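Local coordinates for protein esterase (Thermotoga maritima, PDB 3DOH) that hydrolyses carboxylic esters as a thermostable member of the alpha/beta-hydrolase family that also carries an immunoglobulin-like domain, at residues Pro175-Leu180 and His212-Leu217; Ile265-Leu270 and Glu286-Ala291. All blocks are in the same frame, centred on the assembly; numbering follows the deposited sequence.

Interaction 1. Residues Pro175-Leu180 and His212-Leu217; sequences PLVVFL and HPCFVL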
ATOM      1  N   PRO A 175     -32.876  23.738  33.636  1.00 33.58           N
ATOM      2  CA  PRO A 175     -33.481  22.683  32.839  1.00 32.37           C
ATOM      3  C   PRO A 175     -33.143  21.283  33.324  1.00 31.17           C
ATOM      4  O   PRO A 175     -32.109  21.071  33.980  1.00 31.25           O
ATOM      5  CB  PRO A 175     -32.805  22.863  31.482  1.00 32.55           C
ATOM      6  CG  PRO A 175     -32.327  24.252  31.485  1.00 32.95           C
ATOM      7  CD  PRO A 175     -31.954  24.560  32.843  1.00 32.94           C
ATOM      8  N   LEU A 176     -33.975  20.316  32.966  1.00 29.00           N
ATOM      9  CA  LEU A 176     -33.645  18.941  33.238  1.00 27.31           C
ATOM     10  C   LEU A 176     -33.683  18.217  31.919  1.00 27.10           C
ATOM     11  O   LEU A 176     -34.693  18.285  31.182  1.00 27.67           O
ATOM     12  CB  LEU A 176     -34.639  18.322  34.225  1.00 26.70           C
ATOM     13  CG  LEU A 176     -34.637  16.807  34.469  1.00 26.75           C
ATOM     14  CD1 LEU A 176     -33.393  16.292  35.184  1.00 25.50           C
ATOM     15  CD2 LEU A 176     -35.873  16.404  35.249  1.00 27.10           C
ATOM     16  N   VAL A 177     -32.590  17.541  31.584  1.00 26.02           N
ATOM     17  CA  VAL A 177     -32.661  16.627  30.451  1.00 24.85           C
ATOM     18  C   VAL A 177     -32.827  15.204  30.975  1.00 25.09           C
ATOM     19  O   VAL A 177     -32.001  14.716  31.791  1.00 23.85           O
ATOM     20  CB  VAL A 177     -31.437  16.744  29.506  1.00 25.13           C
ATOM     21  CG1 VAL A 177     -31.514  15.667  28.415  1.00 25.80           C
ATOM     22  CG2 VAL A 177     -31.327  18.150  28.881  1.00 21.49           C
ATOM     23  N   VAL A 178     -33.874  14.524  30.521  1.00 25.13           N
ATOM     24  CA  VAL A 178     -34.087  13.126  30.880  1.00 24.55           C
ATOM     25  C   VAL A 178     -33.797  12.201  29.703  1.00 24.61           C
ATOM     26  O   VAL A 178     -34.394  12.337  28.634  1.00 24.44           O
ATOM     27  CB  VAL A 178     -35.528  12.882  31.369  1.00 24.45           C
ATOM     28  CG1 VAL A 178     -36.248  14.205  31.577  1.00 22.25           C
ATOM     29  CG2 VAL A 178     -36.281  12.006  30.381  1.00 24.77           C
ATOM     30  N   PHE A 179     -32.879  11.260  29.901  1.00 24.80           N
ATOM     31  CA  PHE A 179     -32.481  10.350  28.830  1.00 24.96           C
ATOM     32  C   PHE A 179     -32.995   8.919  29.037  1.00 25.84           C
ATOM     33  O   PHE A 179     -32.738   8.289  30.096  1.00 25.97           O
ATOM     34  CB  PHE A 179     -30.943  10.322  28.686  1.00 25.09           C
ATOM     35  CG  PHE A 179     -30.440   9.214  27.771  1.00 25.03           C
ATOM     36  CD1 PHE A 179     -30.836   9.163  26.425  1.00 25.60           C
ATOM     37  CD2 PHE A 179     -29.618   8.205  28.262  1.00 23.76           C
ATOM     38  CE1 PHE A 179     -30.416   8.131  25.587  1.00 24.69           C
ATOM     39  CE2 PHE A 179     -29.202   7.169  27.428  1.00 24.32           C
ATOM     40  CZ  PHE A 179     -29.615   7.134  26.081  1.00 23.07           C
ATOM     41  N   LEU A 180     -33.690   8.390  28.031  1.00 25.76           N
ATOM     42  CA  LEU A 180     -34.100   6.983  28.072  1.00 26.20           C
ATOM     43  C   LEU A 180     -33.243   6.128  27.153  1.00 27.07           C
ATOM     44  O   LEU A 180     -33.255   6.313  25.927  1.00 27.77           O
ATOM     45  CB  LEU A 180     -35.547   6.844  27.668  1.00 25.46           C
ATOM     46  CG  LEU A 180     -36.525   7.724  28.425  1.00 26.43           C
ATOM     47  CD1 LEU A 180     -37.931   7.578  27.770  1.00 25.47           C
ATOM     48  CD2 LEU A 180     -36.529   7.390  29.944  1.00 23.99           C
ATOM     49  N   HIS A 212     -25.348  26.318  29.152  1.00 33.82           N
ATOM     50  CA  HIS A 212     -26.679  25.876  29.551  1.00 33.68           C
ATOM     51  C   HIS A 212     -26.605  24.850  30.677  1.00 33.11           C
ATOM     52  O   HIS A 212     -26.859  23.665  30.467  1.00 32.15           O
ATOM     53  CB  HIS A 212     -27.430  25.290  28.354  1.00 33.97           C
ATOM     54  CG  HIS A 212     -27.309  26.106  27.106  1.00 34.57           C
ATOM     55  ND1 HIS A 212     -26.416  25.804  26.100  1.00 36.55           N
ATOM     56  CD2 HIS A 212     -27.969  27.217  26.700  1.00 35.81           C
ATOM     57  CE1 HIS A 212     -26.531  26.692  25.129  1.00 37.83           C
ATOM     58  NE2 HIS A 212     -27.467  27.560  25.468  1.00 39.84           N
ATOM     59  N   PRO A 213     -26.255  25.315  31.872  1.00 32.86           N
ATOM     60  CA  PRO A 213     -26.397  24.504  33.085  1.00 32.31           C
ATOM     61  C   PRO A 213     -27.816  23.970  33.247  1.00 31.90           C
ATOM     62  O   PRO A 213     -28.763  24.574  32.742  1.00 31.05           O
ATOM     63  CB  PRO A 213     -26.078  25.497  34.204  1.00 32.77           C
ATOM     64  CG  PRO A 213     -26.456  26.821  33.642  1.00 32.73           C
ATOM     65  CD  PRO A 213     -26.136  26.751  32.176  1.00 31.80           C
ATOM     66  N   CYS A 214     -27.957  22.849  33.948  1.00 32.16           N
ATOM     67  CA  CYS A 214     -28.420  21.612  33.331  1.00 31.67           C
ATOM     68  C   CYS A 214     -28.332  20.442  34.305  1.00 32.04           C
ATOM     69  O   CYS A 214     -27.246  20.082  34.761  1.00 32.60           O
ATOM     70  CB  CYS A 214     -27.612  21.307  32.068  1.00 31.70           C
ATOM     71  SG  CYS A 214     -28.182  19.858  31.148  1.00 31.22           S
ATOM     72  N   PHE A 215     -29.481  19.852  34.621  1.00 31.47           N
ATOM     73  CA  PHE A 215     -29.523  18.540  35.218  1.00 30.64           C
ATOM     74  C   PHE A 215     -29.760  17.484  34.136  1.00 30.01           C
ATOM     75  O   PHE A 215     -30.425  17.736  33.112  1.00 29.59           O
ATOM     76  CB  PHE A 215     -30.694  18.447  36.190  1.00 31.36           C
ATOM     77  CG  PHE A 215     -30.558  19.296  37.438  1.00 31.49           C
ATOM     78  CD1 PHE A 215     -30.904  20.643  37.430  1.00 30.79           C
ATOM     79  CD2 PHE A 215     -30.173  18.720  38.642  1.00 31.22           C
ATOM     80  CE1 PHE A 215     -30.808  21.423  38.586  1.00 30.81           C
ATOM     81  CE2 PHE A 215     -30.087  19.495  39.823  1.00 30.68           C
ATOM     82  CZ  PHE A 215     -30.398  20.832  39.797  1.00 29.86           C
ATOM     83  N   VAL A 216     -29.240  16.284  34.392  1.00 29.28           N
ATOM     84  CA  VAL A 216     -29.474  15.140  33.525  1.00 28.28           C
ATOM     85  C   VAL A 216     -29.881  13.951  34.347  1.00 28.14           C
ATOM     86  O   VAL A 216     -29.145  13.513  35.213  1.00 28.49           O
ATOM     87  CB  VAL A 216     -28.225  14.735  32.743  1.00 28.07           C
ATOM     88  CG1 VAL A 216     -28.546  13.637  31.733  1.00 26.59           C
ATOM     89  CG2 VAL A 216     -27.631  15.926  32.035  1.00 28.17           C
ATOM     90  N   LEU A 217     -31.048  13.413  34.038  1.00 27.94           N
ATOM     91  CA  LEU A 217     -31.520  12.214  34.659  1.00 27.52           C
ATOM     92  C   LEU A 217     -31.452  11.110  33.631  1.00 28.25           C
ATOM     93  O   LEU A 217     -31.988  11.223  32.518  1.00 28.12           O
ATOM     94  CB  LEU A 217     -32.958  12.411  35.131  1.00 27.16           C
ATOM     95  CG  LEU A 217     -33.845  11.186  35.241  1.00 25.34           C
ATOM     96  CD1 LEU A 217     -33.385  10.326  36.342  1.00 21.93           C
ATOM     97  CD2 LEU A 217     -35.252  11.610  35.471  1.00 26.25           C
TER

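Interaction 2. Residues Ile265-Leu270 and Glu286-Ala291; sequences IYITGL and ELFAAA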
ATOM      1  N   ILE A 265     -38.212  20.802  31.111  1.00 28.03           N
ATOM      2  CA  ILE A 265     -37.875  19.392  31.247  1.00 28.21           C
ATOM      3  C   ILE A 265     -37.923  18.799  29.835  1.00 27.83           C
ATOM      4  O   ILE A 265     -39.002  18.622  29.249  1.00 28.35           O
ATOM      5  CB  ILE A 265     -38.815  18.630  32.244  1.00 28.41           C
ATOM      6  CG1 ILE A 265     -38.628  19.180  33.657  1.00 29.23           C
ATOM      7  CG2 ILE A 265     -38.502  17.116  32.266  1.00 27.46           C
ATOM      8  CD1 ILE A 265     -39.784  18.813  34.564  1.00 32.79           C
ATOM      9  N   TYR A 266     -36.749  18.546  29.285  1.00 26.58           N
ATOM     10  CA  TYR A 266     -36.605  18.056  27.939  1.00 24.98           C
ATOM     11  C   TYR A 266     -36.465  16.561  28.038  1.00 25.52           C
ATOM     12  O   TYR A 266     -36.192  16.017  29.097  1.00 25.92           O
ATOM     13  CB  TYR A 266     -35.357  18.642  27.358  1.00 23.98           C
ATOM     14  CG  TYR A 266     -35.287  20.176  27.410  1.00 24.70           C
ATOM     15  CD1 TYR A 266     -36.319  20.956  26.910  1.00 24.31           C
ATOM     16  CD2 TYR A 266     -34.152  20.845  27.895  1.00 23.05           C
ATOM     17  CE1 TYR A 266     -36.247  22.342  26.925  1.00 22.60           C
ATOM     18  CE2 TYR A 266     -34.076  22.240  27.903  1.00 19.14           C
ATOM     19  CZ  TYR A 266     -35.133  22.973  27.418  1.00 22.26           C
ATOM     20  OH  TYR A 266     -35.108  24.371  27.398  1.00 24.21           O
ATOM     21  N   ILE A 267     -36.672  15.867  26.940  1.00 26.35           N
ATOM     22  CA  ILE A 267     -36.569  14.411  26.968  1.00 26.50           C
ATOM     23  C   ILE A 267     -36.126  13.827  25.624  1.00 26.78           C
ATOM     24  O   ILE A 267     -36.648  14.218  24.582  1.00 27.10           O
ATOM     25  CB  ILE A 267     -37.902  13.751  27.413  1.00 26.78           C
ATOM     26  CG1 ILE A 267     -37.738  12.231  27.547  1.00 24.94           C
ATOM     27  CG2 ILE A 267     -39.053  14.146  26.473  1.00 25.61           C
ATOM     28  CD1 ILE A 267     -38.738  11.616  28.515  1.00 23.77           C
ATOM     29  N   THR A 268     -35.174  12.898  25.679  1.00 26.60           N
ATOM     30  CA  THR A 268     -34.655  12.230  24.520  1.00 27.15           C
ATOM     31  C   THR A 268     -34.274  10.797  24.893  1.00 27.66           C
ATOM     32  O   THR A 268     -33.976  10.499  26.058  1.00 29.13           O
ATOM     33  CB  THR A 268     -33.412  12.998  23.903  1.00 27.60           C
ATOM     34  OG1 THR A 268     -32.898  12.282  22.754  1.00 27.34           O
ATOM     35  CG2 THR A 268     -32.307  13.163  24.939  1.00 26.15           C
ATOM     36  N   GLY A 269     -34.288   9.924  23.894  1.00 27.51           N
ATOM     37  CA  GLY A 269     -33.864   8.562  24.037  1.00 27.23           C
ATOM     38  C   GLY A 269     -33.793   7.950  22.649  1.00 27.11           C
ATOM     39  O   GLY A 269     -34.288   8.526  21.688  1.00 25.93           O
ATOM     40  N   LEU A 270     -33.167   6.782  22.548  1.00 27.62           N
ATOM     41  CA  LEU A 270     -32.944   6.147  21.255  1.00 29.15           C
ATOM     42  C   LEU A 270     -33.532   4.741  21.232  1.00 30.06           C
ATOM     43  O   LEU A 270     -33.430   3.999  22.209  1.00 30.32           O
ATOM     44  CB  LEU A 270     -31.448   6.096  20.935  1.00 28.41           C
ATOM     45  CG  LEU A 270     -30.547   5.469  22.000  1.00 29.97           C
ATOM     46  CD1 LEU A 270     -30.389   6.405  23.189  1.00 26.77           C
ATOM     47  CD2 LEU A 270     -31.095   4.122  22.443  1.00 27.68           C
ATOM     48  N   GLU A 286     -48.180  17.450  29.338  1.00 40.63           N
ATOM     49  CA  GLU A 286     -48.104  18.626  30.148  1.00 40.56           C
ATOM     50  C   GLU A 286     -46.709  18.757  30.716  1.00 38.70           C
ATOM     51  O   GLU A 286     -46.301  19.848  31.128  1.00 38.64           O
ATOM     52  CB  GLU A 286     -49.168  18.541  31.245  1.00 41.89           C
ATOM     53  CG  GLU A 286     -50.603  18.295  30.672  1.00 47.31           C
ATOM     54  CD  GLU A 286     -51.071  19.413  29.701  1.00 54.09           C
ATOM     55  OE1 GLU A 286     -51.278  20.560  30.189  1.00 55.24           O
ATOM     56  OE2 GLU A 286     -51.240  19.139  28.468  1.00 55.36           O
ATOM     57  N   LEU A 287     -45.965  17.662  30.717  1.00 36.37           N
ATOM     58  CA  LEU A 287     -44.727  17.649  31.469  1.00 35.48           C
ATOM     59  C   LEU A 287     -43.487  18.224  30.716  1.00 34.81           C
ATOM     60  O   LEU A 287     -42.680  18.957  31.286  1.00 34.55           O
ATOM     61  CB  LEU A 287     -44.476  16.246  32.052  1.00 35.43           C
ATOM     62  CG  LEU A 287     -43.510  16.276  33.239  1.00 34.55           C
ATOM     63  CD1 LEU A 287     -44.178  16.891  34.411  1.00 33.79           C
ATOM     64  CD2 LEU A 287     -43.024  14.915  33.592  1.00 32.85           C
ATOM     65  N   PHE A 288     -43.355  17.921  29.428  1.00 33.80           N
ATOM     66  CA  PHE A 288     -42.097  18.185  28.725  1.00 32.48           C
ATOM     67  C   PHE A 288     -42.116  19.409  27.813  1.00 31.21           C
ATOM     68  O   PHE A 288     -43.107  19.696  27.163  1.00 31.04           O
ATOM     69  CB  PHE A 288     -41.666  16.938  27.963  1.00 32.39           C
ATOM     70  CG  PHE A 288     -41.610  15.687  28.819  1.00 31.72           C
ATOM     71  CD1 PHE A 288     -40.519  15.444  29.650  1.00 31.29           C
ATOM     72  CD2 PHE A 288     -42.629  14.743  28.760  1.00 31.06           C
ATOM     73  CE1 PHE A 288     -40.453  14.290  30.420  1.00 31.05           C
ATOM     74  CE2 PHE A 288     -42.580  13.583  29.526  1.00 29.00           C
ATOM     75  CZ  PHE A 288     -41.498  13.361  30.364  1.00 30.71           C
ATOM     76  N   ALA A 289     -41.007  20.137  27.804  1.00 29.97           N
ATOM     77  CA  ALA A 289     -40.840  21.341  26.974  1.00 28.59           C
ATOM     78  C   ALA A 289     -40.476  21.023  25.487  1.00 27.79           C
ATOM     79  O   ALA A 289     -40.879  21.756  24.576  1.00 28.05           O
ATOM     80  CB  ALA A 289     -39.785  22.244  27.587  1.00 27.96           C
ATOM     81  N   ALA A 290     -39.727  19.942  25.290  1.00 25.87           N
ATOM     82  CA  ALA A 290     -39.284  19.526  23.968  1.00 25.11           C
ATOM     83  C   ALA A 290     -38.661  18.133  24.025  1.00 24.15           C
ATOM     84  O   ALA A 290     -38.118  17.725  25.051  1.00 23.81           O
ATOM     85  CB  ALA A 290     -38.291  20.529  23.401  1.00 25.15           C
ATOM     86  N   ALA A 291     -38.748  17.410  22.914  1.00 23.41           N
ATOM     87  CA  ALA A 291     -38.359  16.019  22.860  1.00 22.89           C
ATOM     88  C   ALA A 291     -37.445  15.789  21.661  1.00 23.39           C
ATOM     89  O   ALA A 291     -37.633  16.420  20.617  1.00 24.96           O
ATOM     90  CB  ALA A 291     -39.590  15.185  22.726  1.00 22.90           C
TER

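Interaction 1. Residues Pro175-Leu180 and His212-Leu217
Leu176, Val177 and Val178 lie beside Phe215, Val216 and Leu217 as matched pairs on two parallel strands, whose axes approach to 4.5 Å at an angle of 23°. Backbone hydrogen bonds carry the pairing. Phe215 N donates to Pro175 O, Val177 N to Phe215 O, Leu217 N to Val177 O and Phe179 N to Leu217 O, all within 2.7 to 3.0 Å, so Val177, Phe215 and Leu217 each use both their N-H and their carbonyl. CA-H...O contacts run between them, one from Val216 CA to Val177 O.

The apolar contacts fall on both faces of the sheet. On one, Leu176 and Phe215 meet at about a right angle. Leu176 has CG anti to its backbone N (chi1 169°), and its CD1 lies 3.6 Å from Phe215 CB; the same methyl reaches Leu217 CB at 3.9 Å, bridging two residues of the neighbouring strand. The Phe215 ring turns away from Leu176, with Pro175 O in plane at its edge, and meets the ring of Tyr258. Leu217 and Val178 pack on helix 242-257. On the other face lie Val177 and Val216, and Val177 CG2 approaches Cys214 SG at 4.2 Å; Phe376 of helix 369-376 covers Val177 and Cys214.

Strand 215-219 comes later in the chain than 174-180 yet lies on the side of it away from strand 264-270, and this order, with helices on both faces, is that of the central sheet of the alpha/beta-hydrolase fold.

Interaction 2. Residues Ile265-Leu270 and Glu286-Ala291
Ile265, Tyr266 and Ile267 meet Phe288 to Ala291 where a beta-alpha-beta unit closes: strand 264-270 leads through helix 272-283 into strand 290-294, which returns parallel beside it. Two backbone hydrogen bonds join the segments. Ala289 N reaches Ile265 O at 2.9 Å from above the carbonyl plane, 39° out of it, whereas Ile267 N meets Ala290 O at 3.0 Å in the plane of the Ala290 carbonyl.

The Phe288 ring is the main apolar partner. With CG anti to the carbonyl carbon and beside the backbone N (chi1 -53°), the ring starts out beside Ile265 O, which lies in its plane at the edge. Ile267 CG2 sits over one face, 4.0 Å from the ring centroid in a CH-pi contact, while Leu287 CB lies over the opposite face, offset toward the rim. Ile267 CD1 touches CE1 of the Phe288 ring (3.7 Å), and Ile265 CG2 comes up to its CD1 (3.7 Å). Ala280 and Ile281 of helix 272-283 and Ile251 of helix 242-257 also pack on the ring. An alanine in place of Phe288 would probably open a gap between the strand and these helices and leave the branches of Ile265 and Ile267 without their ring partner.

Tyr266 and Ala290 lie on one face of the sheet, where Ala290 CB is near CD1 of the tyrosine ring; Ala289 CB touches Tyr266 CE1 at 3.6 Å. The Tyr266 OH is hydrogen-bonded to Gln378 O and to Arg264 NH1.

The side-chain contacts between the segments are thus apolar and the directional bonds come from the backbone, on a strand whose end bears Gly269 of a probable nucleophile elbow.

Interactions 1 and 2 follow one another along the chain, and their centres are 10 Å apart in a single mixed sheet. Strands 174-180 and 264-270 are neighbours in that sheet, so the two contacts form a continuous run of four parallel strands in the order 215-219, 174-180, 264-270, 290-294. A probable hydrogen bond from Tyr266 N to Leu176 O (2.8 Å) and another from Leu180 N to Thr268 O join them. Helix 242-257 packs against both. Together they build the middle of the hydrolase sheet, from which strand 264-270 runs toward Ser271, probably the nucleophile of a triad with His359 and Asp319.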